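Local structure of protein pelota homolog (Archaeoglobus fulgidus, 3OBY) at residues L22-W26 with K314-S319; V38-K43 with H95-I99; E71-F75 with L293-E297; L134-E138 with V190-A196; K197-L201 with A215-V220. The protein probably recognises stalled ribosomes, helps to release them and cleaves the associated mRNA as a metal-dependent endoribonuclease. All blocks are in the same frame, centred on the assembly; numbering follows the deposited sequence.

Interaction 1 of 5, residues L22-W26 with K314-S319; sequences LDDLW and KVVIMS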
# COMPACT_ATOMS: atom_id res chain seq x y z
N LEU A 22 3.46 5.66 2.16
CA LEU A 22 3.97 7.00 2.38
C LEU A 22 3.64 7.87 1.16
O LEU A 22 3.50 9.09 1.28
CB LEU A 22 5.48 6.94 2.64
CG LEU A 22 5.85 6.13 3.89
CD1 LEU A 22 7.34 6.21 4.13
CD2 LEU A 22 5.10 6.65 5.10
N ASP A 23 3.48 7.23 -0.00
CA ASP A 23 3.11 7.94 -1.24
C ASP A 23 1.74 8.57 -0.99
O ASP A 23 1.52 9.76 -1.22
CB ASP A 23 2.95 6.95 -2.41
CG ASP A 23 4.26 6.34 -2.87
OD1 ASP A 23 5.28 6.50 -2.17
OD2 ASP A 23 4.27 5.68 -3.93
N ASP A 24 0.82 7.73 -0.51
CA ASP A 24 -0.54 8.14 -0.22
C ASP A 24 -0.54 9.29 0.78
O ASP A 24 -1.13 10.34 0.54
CB ASP A 24 -1.33 6.97 0.37
CG ASP A 24 -1.67 5.88 -0.65
OD1 ASP A 24 -2.05 4.77 -0.21
OD2 ASP A 24 -1.58 6.13 -1.87
N LEU A 25 0.14 9.08 1.90
CA LEU A 25 0.22 10.08 2.94
C LEU A 25 0.76 11.40 2.39
O LEU A 25 0.28 12.48 2.73
CB LEU A 25 1.12 9.58 4.08
CG LEU A 25 0.89 10.28 5.42
CD1 LEU A 25 -0.56 10.07 5.84
CD2 LEU A 25 1.83 9.71 6.47
N TRP A 26 1.77 11.31 1.53
CA TRP A 26 2.36 12.49 0.93
C TRP A 26 1.34 13.21 0.02
O TRP A 26 1.26 14.44 0.02
CB TRP A 26 3.61 12.11 0.11
CG TRP A 26 4.32 13.28 -0.44
CD1 TRP A 26 5.23 14.06 0.21
CD2 TRP A 26 4.14 13.87 -1.73
NE1 TRP A 26 5.63 15.10 -0.60
CE2 TRP A 26 4.98 15.01 -1.79
CE3 TRP A 26 3.35 13.55 -2.84
CZ2 TRP A 26 5.05 15.83 -2.92
CZ3 TRP A 26 3.42 14.36 -3.97
CH2 TRP A 26 4.26 15.49 -4.00
N LYS A 314 6.79 9.71 -11.89
CA LYS A 314 6.19 9.02 -10.76
C LYS A 314 7.10 9.14 -9.54
O LYS A 314 8.33 9.04 -9.65
CB LYS A 314 5.97 7.54 -11.09
CG LYS A 314 5.25 6.76 -10.00
CD LYS A 314 5.31 5.25 -10.25
CE LYS A 314 4.29 4.48 -9.41
NZ LYS A 314 4.36 4.81 -7.96
N VAL A 315 6.51 9.37 -8.38
CA VAL A 315 7.28 9.47 -7.15
C VAL A 315 7.08 8.19 -6.35
O VAL A 315 5.98 7.66 -6.28
CB VAL A 315 6.82 10.66 -6.28
CG1 VAL A 315 7.70 10.75 -5.03
CG2 VAL A 315 6.88 11.97 -7.08
N VAL A 316 8.16 7.69 -5.76
CA VAL A 316 8.10 6.48 -4.95
C VAL A 316 8.83 6.74 -3.64
O VAL A 316 10.06 6.85 -3.61
CB VAL A 316 8.76 5.28 -5.68
CG1 VAL A 316 8.87 4.10 -4.74
CG2 VAL A 316 7.93 4.89 -6.91
N ILE A 317 8.07 6.86 -2.55
CA ILE A 317 8.67 7.12 -1.25
C ILE A 317 8.79 5.82 -0.48
O ILE A 317 7.78 5.22 -0.10
CB ILE A 317 7.83 8.11 -0.41
CG1 ILE A 317 7.57 9.39 -1.20
CG2 ILE A 317 8.59 8.47 0.87
CD1 ILE A 317 6.65 10.35 -0.51
N MET A 318 10.02 5.40 -0.23
CA MET A 318 10.29 4.16 0.50
C MET A 318 10.65 4.46 1.95
O MET A 318 11.36 5.42 2.24
CB MET A 318 11.43 3.39 -0.16
CG MET A 318 11.35 3.30 -1.68
SD MET A 318 12.72 2.34 -2.34
CE MET A 318 12.30 2.26 -4.04
N SER A 319 10.15 3.63 2.85
CA SER A 319 10.42 3.79 4.27
C SER A 319 11.70 3.08 4.67
O SER A 319 11.84 1.88 4.45
CB SER A 319 9.27 3.23 5.09
OG SER A 319 9.66 3.08 6.44

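Interaction 2 of 5, residues V38-K43 with H95-I99; sequences VFATTK and HTLNI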
# COMPACT_ATOMS: atom_id res chain seq x y z
N VAL A 38 -12.18 17.82 7.72
CA VAL A 38 -11.65 16.48 7.89
C VAL A 38 -12.19 15.78 9.14
O VAL A 38 -12.18 16.36 10.24
CB VAL A 38 -10.10 16.52 7.98
CG1 VAL A 38 -9.54 15.13 8.16
CG2 VAL A 38 -9.53 17.19 6.74
N PHE A 39 -12.66 14.55 8.97
CA PHE A 39 -13.17 13.74 10.07
C PHE A 39 -12.24 12.56 10.31
O PHE A 39 -11.84 11.89 9.36
CB PHE A 39 -14.56 13.20 9.73
CG PHE A 39 -15.68 14.12 10.08
CD1 PHE A 39 -16.30 14.04 11.33
CD2 PHE A 39 -16.13 15.07 9.16
CE1 PHE A 39 -17.35 14.89 11.65
CE2 PHE A 39 -17.19 15.93 9.47
CZ PHE A 39 -17.80 15.84 10.72
N ALA A 40 -11.91 12.32 11.57
CA ALA A 40 -11.03 11.21 11.93
C ALA A 40 -11.23 10.93 13.41
O ALA A 40 -11.66 11.81 14.15
CB ALA A 40 -9.58 11.59 11.68
N THR A 41 -10.92 9.71 13.84
CA THR A 41 -11.06 9.38 15.26
C THR A 41 -9.79 9.86 15.98
O THR A 41 -8.67 9.74 15.47
CB THR A 41 -11.28 7.88 15.48
OG1 THR A 41 -10.08 7.15 15.20
CG2 THR A 41 -12.34 7.40 14.54
N THR A 42 -9.98 10.41 17.18
CA THR A 42 -8.85 10.97 17.91
C THR A 42 -9.00 10.86 19.39
O THR A 42 -9.93 10.13 19.87
CB THR A 42 -8.73 12.49 17.56
OG1 THR A 42 -7.49 13.00 18.05
CG2 THR A 42 -9.83 13.30 18.20
N LYS A 43 -8.10 11.43 20.18
CA LYS A 43 -8.76 11.40 21.42
C LYS A 43 -8.75 12.63 22.33
O LYS A 43 -8.38 13.73 21.90
CB LYS A 43 -8.76 10.01 22.24
CG LYS A 43 -8.06 8.84 21.83
CD LYS A 43 -6.71 9.18 21.30
CE LYS A 43 -6.37 8.34 20.09
NZ LYS A 43 -6.08 9.14 18.85
N HIS A 95 -8.88 21.48 17.54
CA HIS A 95 -8.32 20.15 17.69
C HIS A 95 -7.37 19.79 16.56
O HIS A 95 -7.37 20.42 15.50
CB HIS A 95 -9.47 19.14 17.75
CG HIS A 95 -9.06 17.78 18.21
ND1 HIS A 95 -8.66 17.53 19.51
CD2 HIS A 95 -9.02 16.59 17.57
CE1 HIS A 95 -8.39 16.25 19.64
NE2 HIS A 95 -8.60 15.65 18.48
N THR A 96 -6.56 18.76 16.78
CA THR A 96 -5.59 18.31 15.78
C THR A 96 -5.77 16.83 15.44
O THR A 96 -5.87 15.98 16.33
CB THR A 96 -4.13 18.51 16.28
OG1 THR A 96 -3.85 19.90 16.44
CG2 THR A 96 -3.15 17.93 15.29
N LEU A 97 -5.82 16.53 14.15
CA LEU A 97 -5.96 15.15 13.71
C LEU A 97 -4.60 14.74 13.13
O LEU A 97 -4.04 15.44 12.30
CB LEU A 97 -7.06 15.05 12.63
CG LEU A 97 -8.47 15.60 12.91
CD1 LEU A 97 -9.26 15.70 11.61
CD2 LEU A 97 -9.20 14.71 13.89
N ASN A 98 -4.05 13.62 13.61
CA ASN A 98 -2.77 13.14 13.10
C ASN A 98 -2.97 11.93 12.19
O ASN A 98 -3.31 10.85 12.66
CB ASN A 98 -1.82 12.77 14.26
CG ASN A 98 -1.22 13.98 14.95
OD1 ASN A 98 -0.71 14.90 14.31
ND2 ASN A 98 -1.28 13.99 16.28
N ILE A 99 -2.76 12.12 10.90
CA ILE A 99 -2.94 11.04 9.94
C ILE A 99 -1.68 10.21 9.71
O ILE A 99 -0.61 10.75 9.44
CB ILE A 99 -3.39 11.57 8.57
CG1 ILE A 99 -4.51 12.60 8.76
CG2 ILE A 99 -3.85 10.42 7.69
CD1 ILE A 99 -5.64 12.11 9.64

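Interaction 3 of 5, residues E71-F75 with L293-E297; sequences EFHRF and LEERE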
# COMPACT_ATOMS: atom_id res chain seq x y z
N GLU A 71 0.42 19.98 7.78
CA GLU A 71 1.86 19.89 7.74
C GLU A 71 2.38 18.54 8.16
O GLU A 71 1.74 17.84 8.95
CB GLU A 71 2.46 20.97 8.65
CG GLU A 71 2.26 20.68 10.14
CD GLU A 71 2.39 21.91 11.00
OE1 GLU A 71 3.21 22.80 10.67
OE2 GLU A 71 1.67 22.00 12.01
N PHE A 72 3.55 18.17 7.64
CA PHE A 72 4.19 16.90 7.96
C PHE A 72 4.86 17.03 9.32
O PHE A 72 5.32 18.11 9.68
CB PHE A 72 5.28 16.56 6.96
CG PHE A 72 4.79 16.25 5.58
CD1 PHE A 72 4.08 15.09 5.32
CD2 PHE A 72 5.07 17.12 4.53
CE1 PHE A 72 3.65 14.79 4.03
CE2 PHE A 72 4.65 16.83 3.24
CZ PHE A 72 3.94 15.67 2.99
N HIS A 73 4.92 15.93 10.06
CA HIS A 73 5.61 15.91 11.34
C HIS A 73 7.09 15.96 11.00
O HIS A 73 7.47 15.73 9.85
CB HIS A 73 5.29 14.62 12.09
CG HIS A 73 4.10 14.72 12.99
ND1 HIS A 73 2.90 15.27 12.58
CD2 HIS A 73 3.92 14.35 14.28
CE1 HIS A 73 2.04 15.23 13.58
NE2 HIS A 73 2.63 14.68 14.62
N ARG A 74 7.93 16.28 11.98
CA ARG A 74 9.36 16.36 11.72
C ARG A 74 10.13 15.12 12.09
O ARG A 74 11.20 14.85 11.53
CB ARG A 74 9.97 17.55 12.46
CG ARG A 74 9.76 18.87 11.79
CD ARG A 74 10.89 19.82 12.17
NE ARG A 74 10.78 20.32 13.54
CZ ARG A 74 11.83 20.64 14.30
NH1 ARG A 74 13.06 20.50 13.83
NH2 ARG A 74 11.63 21.11 15.53
N PHE A 75 9.59 14.34 13.01
CA PHE A 75 10.30 13.15 13.47
C PHE A 75 9.52 11.86 13.33
O PHE A 75 9.69 10.93 14.11
CB PHE A 75 10.71 13.40 14.93
CG PHE A 75 11.43 14.70 15.12
CD1 PHE A 75 12.73 14.86 14.66
CD2 PHE A 75 10.78 15.80 15.68
CE1 PHE A 75 13.37 16.09 14.74
CE2 PHE A 75 11.41 17.04 15.76
CZ PHE A 75 12.71 17.18 15.29
N LEU A 293 12.49 13.98 5.40
CA LEU A 293 12.48 14.59 6.72
C LEU A 293 13.67 15.52 6.97
O LEU A 293 13.49 16.63 7.46
CB LEU A 293 12.46 13.50 7.79
CG LEU A 293 11.16 12.70 7.86
CD1 LEU A 293 11.22 11.74 9.02
CD2 LEU A 293 9.98 13.66 8.01
N GLU A 294 14.87 15.07 6.62
CA GLU A 294 16.07 15.88 6.81
C GLU A 294 16.11 17.09 5.87
O GLU A 294 16.44 18.19 6.28
CB GLU A 294 17.31 15.02 6.58
CG GLU A 294 17.43 13.81 7.49
CD GLU A 294 17.99 14.15 8.86
OE1 GLU A 294 18.04 13.25 9.72
OE2 GLU A 294 18.39 15.32 9.06
N GLU A 295 15.76 16.86 4.61
CA GLU A 295 15.80 17.92 3.61
C GLU A 295 14.74 19.00 3.74
O GLU A 295 15.00 20.18 3.48
CB GLU A 295 15.73 17.31 2.21
CG GLU A 295 16.94 16.48 1.83
CD GLU A 295 18.24 17.25 1.98
OE1 GLU A 295 18.39 18.33 1.36
OE2 GLU A 295 19.12 16.77 2.74
N ARG A 296 13.53 18.59 4.13
CA ARG A 296 12.41 19.52 4.27
C ARG A 296 12.78 20.64 5.25
O ARG A 296 12.21 21.73 5.23
CB ARG A 296 11.16 18.76 4.71
CG ARG A 296 9.84 19.53 4.51
CD ARG A 296 8.60 18.69 4.85
NE ARG A 296 8.34 17.64 3.86
CZ ARG A 296 8.45 16.34 4.10
NH1 ARG A 296 8.20 15.47 3.13
NH2 ARG A 296 8.81 15.91 5.30
N GLU A 297 13.75 20.36 6.11
CA GLU A 297 14.23 21.33 7.10
C GLU A 297 15.08 22.41 6.45
O GLU A 297 15.18 23.51 6.97
CB GLU A 297 15.08 20.62 8.15
CG GLU A 297 14.31 19.72 9.08
CD GLU A 297 13.44 20.50 10.03
OE1 GLU A 297 13.98 21.17 10.93
OE2 GLU A 297 12.20 20.46 9.86
O HOH W 1 8.66 17.09 7.79

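Interaction 4 of 5, residues L134-E138 with V190-A196; sequences LTIEE and VAGPGFA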
# COMPACT_ATOMS: atom_id res chain seq x y z
N LEU A 134 -8.30 -20.52 1.83
CA LEU A 134 -8.60 -21.94 2.01
C LEU A 134 -8.61 -22.33 3.47
O LEU A 134 -7.58 -22.27 4.15
CB LEU A 134 -7.56 -22.79 1.29
CG LEU A 134 -7.62 -24.28 1.65
CD1 LEU A 134 -8.74 -24.92 0.85
CD2 LEU A 134 -6.30 -24.96 1.34
N THR A 135 -9.77 -22.74 3.96
CA THR A 135 -9.89 -23.19 5.34
C THR A 135 -9.87 -24.71 5.24
O THR A 135 -10.59 -25.29 4.43
CB THR A 135 -11.20 -22.73 5.97
OG1 THR A 135 -12.29 -23.04 5.09
CG2 THR A 135 -11.16 -21.24 6.23
N ILE A 136 -9.03 -25.35 6.05
CA ILE A 136 -8.92 -26.80 5.99
C ILE A 136 -8.76 -27.45 7.36
O ILE A 136 -8.13 -26.90 8.27
CB ILE A 136 -7.72 -27.22 5.11
CG1 ILE A 136 -7.78 -28.71 4.80
CG2 ILE A 136 -6.41 -26.90 5.84
CD1 ILE A 136 -6.67 -29.20 3.88
N GLU A 137 -9.35 -28.63 7.48
CA GLU A 137 -9.31 -29.41 8.70
C GLU A 137 -9.40 -30.85 8.21
O GLU A 137 -9.83 -31.09 7.08
CB GLU A 137 -10.51 -29.08 9.58
CG GLU A 137 -11.83 -29.64 9.08
CD GLU A 137 -13.02 -29.09 9.83
OE1 GLU A 137 -13.03 -29.14 11.08
OE2 GLU A 137 -13.96 -28.60 9.17
N GLU A 138 -9.01 -31.80 9.05
CA GLU A 138 -9.04 -33.21 8.66
C GLU A 138 -10.25 -33.58 7.80
O GLU A 138 -11.39 -33.40 8.21
CB GLU A 138 -9.02 -34.12 9.90
CG GLU A 138 -7.65 -34.36 10.49
CD GLU A 138 -7.63 -35.55 11.44
OE1 GLU A 138 -8.37 -35.52 12.45
OE2 GLU A 138 -6.89 -36.52 11.18
N VAL A 190 -4.00 -19.85 3.93
CA VAL A 190 -4.37 -21.18 4.40
C VAL A 190 -4.63 -21.14 5.90
O VAL A 190 -3.71 -20.96 6.69
CB VAL A 190 -3.24 -22.18 4.12
CG1 VAL A 190 -3.65 -23.58 4.52
CG2 VAL A 190 -2.86 -22.14 2.66
N ALA A 191 -5.89 -21.32 6.29
CA ALA A 191 -6.26 -21.30 7.70
C ALA A 191 -7.07 -22.53 8.06
O ALA A 191 -7.44 -23.31 7.19
CB ALA A 191 -7.07 -20.04 8.01
N GLY A 192 -7.34 -22.70 9.36
CA GLY A 192 -8.10 -23.84 9.82
C GLY A 192 -7.66 -24.33 11.19
O GLY A 192 -6.64 -23.88 11.72
N PRO A 193 -8.42 -25.25 11.80
CA PRO A 193 -8.08 -25.79 13.12
C PRO A 193 -6.99 -26.85 13.09
O PRO A 193 -6.96 -27.69 12.19
CB PRO A 193 -9.42 -26.36 13.59
CG PRO A 193 -10.00 -26.88 12.31
CD PRO A 193 -9.73 -25.74 11.35
N GLY A 194 -6.10 -26.79 14.07
CA GLY A 194 -5.05 -27.77 14.18
C GLY A 194 -3.92 -27.61 13.21
O GLY A 194 -3.45 -26.51 12.87
N PHE A 195 -3.47 -28.76 12.74
CA PHE A 195 -2.33 -28.78 11.85
C PHE A 195 -2.65 -29.17 10.44
O PHE A 195 -1.72 -29.26 9.62
CB PHE A 195 -1.29 -29.71 12.42
CG PHE A 195 -0.86 -29.35 13.80
CD1 PHE A 195 -1.62 -29.72 14.90
CD2 PHE A 195 0.33 -28.66 14.01
CE1 PHE A 195 -1.21 -29.41 16.19
CE2 PHE A 195 0.75 -28.34 15.30
CZ PHE A 195 -0.02 -28.72 16.39
N ALA A 196 -3.89 -29.44 10.14
CA ALA A 196 -4.11 -29.78 8.77
C ALA A 196 -3.49 -28.72 7.80
O ALA A 196 -2.84 -29.03 6.79
CB ALA A 196 -5.51 -29.92 8.57

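Interaction 5 of 5, residues K197-L201 with A215-V220; sequences KNDFL and AVVVDV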
# COMPACT_ATOMS: atom_id res chain seq x y z
N LYS A 197 -3.74 -27.45 8.11
CA LYS A 197 -3.27 -26.35 7.29
C LYS A 197 -1.77 -26.42 7.15
O LYS A 197 -1.22 -26.24 6.06
CB LYS A 197 -3.70 -25.01 7.90
CG LYS A 197 -3.31 -24.85 9.35
CD LYS A 197 -3.93 -23.60 9.94
CE LYS A 197 -3.67 -23.48 11.44
NZ LYS A 197 -4.39 -22.32 12.04
N ASN A 198 -1.10 -26.69 8.26
CA ASN A 198 0.35 -26.78 8.28
C ASN A 198 0.84 -27.88 7.34
O ASN A 198 1.58 -27.61 6.39
CB ASN A 198 0.83 -27.03 9.70
CG ASN A 198 0.39 -25.94 10.66
OD1 ASN A 198 0.77 -24.78 10.51
ND2 ASN A 198 -0.41 -26.31 11.65
N ASP A 199 0.41 -29.11 7.58
CA ASP A 199 0.84 -30.22 6.74
C ASP A 199 0.50 -29.98 5.27
O ASP A 199 1.24 -30.42 4.38
CB ASP A 199 0.20 -31.54 7.20
CG ASP A 199 0.50 -31.85 8.66
OD1 ASP A 199 1.57 -31.43 9.16
OD2 ASP A 199 -0.34 -32.52 9.30
N PHE A 200 -0.61 -29.29 5.01
CA PHE A 200 -1.02 -29.00 3.64
C PHE A 200 0.03 -28.13 2.96
O PHE A 200 0.46 -28.41 1.84
CB PHE A 200 -2.38 -28.30 3.63
CG PHE A 200 -2.92 -28.04 2.25
CD1 PHE A 200 -3.30 -29.10 1.43
CD2 PHE A 200 -3.01 -26.74 1.75
CE1 PHE A 200 -3.76 -28.87 0.13
CE2 PHE A 200 -3.47 -26.51 0.45
CZ PHE A 200 -3.84 -27.57 -0.36
N LEU A 201 0.46 -27.07 3.64
CA LEU A 201 1.47 -26.18 3.09
C LEU A 201 2.73 -26.97 2.76
O LEU A 201 3.32 -26.80 1.69
CB LEU A 201 1.79 -25.04 4.07
CG LEU A 201 2.93 -24.08 3.70
CD1 LEU A 201 2.75 -23.54 2.30
CD2 LEU A 201 2.98 -22.94 4.70
N ALA A 215 2.01 -18.65 -0.53
CA ALA A 215 0.98 -19.14 0.37
C ALA A 215 1.41 -18.91 1.82
O ALA A 215 2.58 -19.05 2.15
CB ALA A 215 0.76 -20.62 0.13
N VAL A 216 0.45 -18.54 2.67
CA VAL A 216 0.74 -18.30 4.08
C VAL A 216 -0.30 -18.97 4.97
O VAL A 216 -1.48 -18.99 4.65
CB VAL A 216 0.76 -16.80 4.42
CG1 VAL A 216 1.76 -16.08 3.52
CG2 VAL A 216 -0.63 -16.20 4.26
N VAL A 217 0.16 -19.52 6.09
CA VAL A 217 -0.72 -20.18 7.05
C VAL A 217 -1.00 -19.24 8.21
O VAL A 217 -0.08 -18.79 8.90
CB VAL A 217 -0.09 -21.46 7.61
CG1 VAL A 217 -1.01 -22.10 8.62
CG2 VAL A 217 0.20 -22.43 6.48
N VAL A 218 -2.27 -18.93 8.43
CA VAL A 218 -2.69 -18.04 9.51
C VAL A 218 -3.20 -18.82 10.71
O VAL A 218 -3.62 -19.97 10.58
CB VAL A 218 -3.77 -17.06 9.01
CG1 VAL A 218 -4.33 -16.24 10.16
CG2 VAL A 218 -3.17 -16.13 7.96
N ASP A 219 -3.17 -18.19 11.88
CA ASP A 219 -3.62 -18.81 13.12
C ASP A 219 -5.12 -19.08 13.21
O ASP A 219 -5.55 -19.91 14.01
CB ASP A 219 -3.19 -17.95 14.31
CG ASP A 219 -3.42 -18.64 15.64
OD1 ASP A 219 -3.34 -17.96 16.69
OD2 ASP A 219 -3.67 -19.87 15.65
N VAL A 220 -5.92 -18.38 12.41
CA VAL A 220 -7.37 -18.56 12.42
C VAL A 220 -7.76 -20.03 12.55
O VAL A 220 -7.21 -20.89 11.87
CB VAL A 220 -8.02 -17.98 11.14
CG1 VAL A 220 -9.50 -18.29 11.12
CG2 VAL A 220 -7.80 -16.48 11.08

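Interaction 1 of 5, residues L22-W26 with K314-S319
Asp23, in the first turn of helix 22-31, puts its carboxylate against the backbone of strand 314-318, where OD1 accepts a hydrogen bond from Ile317 N at 2.8 Å. The N-H points nearly straight at the oxygen (161°) and meets it on the syn side, 23° out of the carboxylate plane. Ile317 itself fits between two helix residues one turn apart. Its CG2 branch lies against Leu22 CB at 3.9 Å, while the CG1 branch, anti to the carbonyl carbon (chi1 -53°), carries CD1 to Trp26 CB at 3.6 Å, the two side chains crossing at about a right angle. Further along, Leu22 CD1 touches Ser319 CB at 3.7 Å. Helix and strand axes come within 7.9 Å, so that a helix of the N-terminal Sm-fold domain rests on an edge strand of the four-stranded sheet in eRF1 domain 3. Val316 and Met318 form backbone hydrogen bonds with Leu285 and Val287 of the neighbouring strand, which leaves Ile317 N facing outward to the incoming aspartate. In the second shell, Asp23 OD2 forms a salt bridge with Arg245; Lys314 NZ, at 4.1 Å from the same oxygen, is too far for one but may add to the favourable field. Trp26 NE1 is bonded to Asp302 OD1, which helps fix the indole, and Ile317 also packs on Leu292 of helix 289-295.

Interaction 2 of 5, residues V38-K43 with H95-I99
In the strongly bent antiparallel sheet of the Sm-fold domain, Leu97 on edge strand 94-99 points across the interior at Val38 and Ala40 of strand 37-40. The two strands are not neighbours in the sheet, being separated by strands 63-72 and 79-87, and their axes cross at 72° with a closest approach of 8.2 Å. Leu97 is the central side chain, with a methyl for each partner. With CG anti to the carbonyl carbon (chi1 -54°), CD1 lies against Val38 CG1 at 3.5 Å, the side chains sliding past each other in opposite directions, and CD2 lies against Ala40 CB at 3.8 Å. Ile99 CD1 adds a looser approach to Ala40 CB. Ile65 from strand 63-72 packs on Leu97, and Leu105 touches both Val38 and Ile99, extending the apolar cluster. Beyond the strand, Thr42 OG1 and His95 NE2 are placed 2.9 Å apart as a hydrogen bond, but the threonine is poorly ordered and the imidazole sits too near it in the model, which leaves this link doubtful. Side chains of non-adjacent strands that meet inside a curled sheet are typical of the interior of the Sm-type beta barrel.

Interaction 3 of 5, residues E71-F75 with L293-E297
The loop leaving strand 63-72 passes alongside helix 289-295, with Arg74 CA and Leu293 CA 6.2 Å apart, and the segments meet through side chains, loop carbonyls and one water. Arg296 spreads its guanidinium over one face of the Phe72 ring. The planes are 31° apart, NE lies 3.4 Å from Phe72 CD2, and NH1 stands above the ring, offset toward its rim. Arg296 CG is anti to its backbone N, and a bend at chi3 (-72°) turns the flat group onto the ring. Asp302 forms a salt bridge with Arg296 NE and helps hold the guanidinium there, while Trp26 meets the Phe72 ring as well. Arg296 NH2 also donates to a water at 2.8 Å, which donates to His73 O at 2.7 Å and links the side chain to the loop backbone. Beside this bridge Leu293 CD2 rests 3.7 Å from His73 O. At the exposed end of the contact, Arg74 NH1 and Glu297 OE1 form a salt bridge of 3.1 Å whose hydrogen bond is weak (133°); the two side chains sit too close in the model, so its detail is less sure. The ring of Phe75 backs the Arg74 guanidinium, CZ lying over its centre. Charge pairing, a ring face and a bridging water thus make a largely polar surface junction between the Sm-fold domain and eRF1 domain 3, of a kind that could allow the inter-domain plasticity described for archaeal Pelotas.

Interaction 4 of 5, residues L134-E138 with V190-A196
Leu134 and Thr135 pair in parallel with Val190 and Ala191, joining strands 131-137 and 187-191 at the middle of a mixed five-stranded sheet whose 3-2-1-4-5 order is that of the ribonuclease H-like fold. Two backbone hydrogen bonds carry the pairing: Ala191 N gives its hydrogen to Leu134 O at 2.9 Å (160°), and Ile136 N gives its own to Ala191 O at 2.8 Å. CA-H...O contacts reinforce them. Val190 CA approaches Leu134 O, Thr135 CA approaches Ala191 O at 3.1 Å, and past the end of the ladder Gly192 CA faces Ile136 O at 3.4 Å. At the backbone angles of Gly192 (phi 146°) a side chain would run into Ile136 O and the preceding carbonyl, so this close approach depends on having none; from here the chain turns off into the loop that leads to helix 196-207. Among the apolar contacts, Leu134 CD2 and Val190 CG1 lie 4.4 Å apart on one face of the sheet, where helices 172-183 and 196-207 pack. On that side Ile136 CG2 also meets Ala196 CB at 4.2 Å, at the start of the second helix. Thr135 and Ala191 point to the other face; the threonine OG1 is held by Gly224 N and Val142 O, and Val220 packs on Ala191. At the end of the strand Glu137 CB meets a corner of the proline ring, 3.5 Å from Pro193 CG.

Interaction 5 of 5, residues K197-L201 with A215-V220
Lys197 sends its side chain from the first turn of helix 196-207 along Val217 to a group of backbone carbonyls beyond strand 215-217. NZ donates to Val218 O at 2.9 Å, lying in the carbonyl plane on a lone pair, with a C=O...N angle of 143°. A second, weak bond goes to Val220 O at 3.2 Å, and Gly192 O, just past strand 187-191, accepts a third. Asp219 O is close to NZ but badly angled for a bond, and the Asp219 carboxylate, with OD2 4.4 Å from NZ, stays beyond salt-bridge range. The ammonium is therefore satisfied mainly by carbonyl oxygens, whose partial negative charges probably stabilise it in this buried position. Val220 O is shared, since it also accepts from Gly192 N, and Val218 N is taken up by Val190 O, so the lysine ties together the segments that leave two paired strands. Lys197 CG lies between the backbone N and the carbonyl carbon (chi1 52°), and the rest of the chain is extended, laying Lys197 CD over Val217 CG1 at 3.5 Å. The other branch, Val217 CG2, meets Leu201 CD2 at 3.3 Å, and Leu201 CD1 reaches Ala215 CB at 4.1 Å. The helix runs nearly antiparallel to the strand, at 154°, as the connecting helix of a beta-alpha-beta crossover between the parallel strands 187-191 and 215-217. Leu201 and Lys197 face the edge strand, while Phe200 turns to Leu134 and to helix 172-183, meeting Phe173 edge-to-face.

Overall arrangement
From the N terminus, segment 22-26 opens interaction 1, the widest loop, which closes only at 314-319 and encloses the other four. Interaction 2 starts at 38-43; before it closes at 95-99, interaction 3 opens at 71-75, so these two cross along the chain; both reach the Sm-fold sheet, through neighbouring strands. They touch at Asn98 and His73, and Trp26 and Phe72 join interaction 1 to interaction 3. Interactions 4 and 5 follow in series in the central domain, their centres about 7 Å apart, nested inside the loop of interaction 3, which closes at 293-297. Interactions 1 and 3 thus tie the N-terminal domain to eRF1 domain 3, while the central pair lies at least about 21 Å away between nearest atoms.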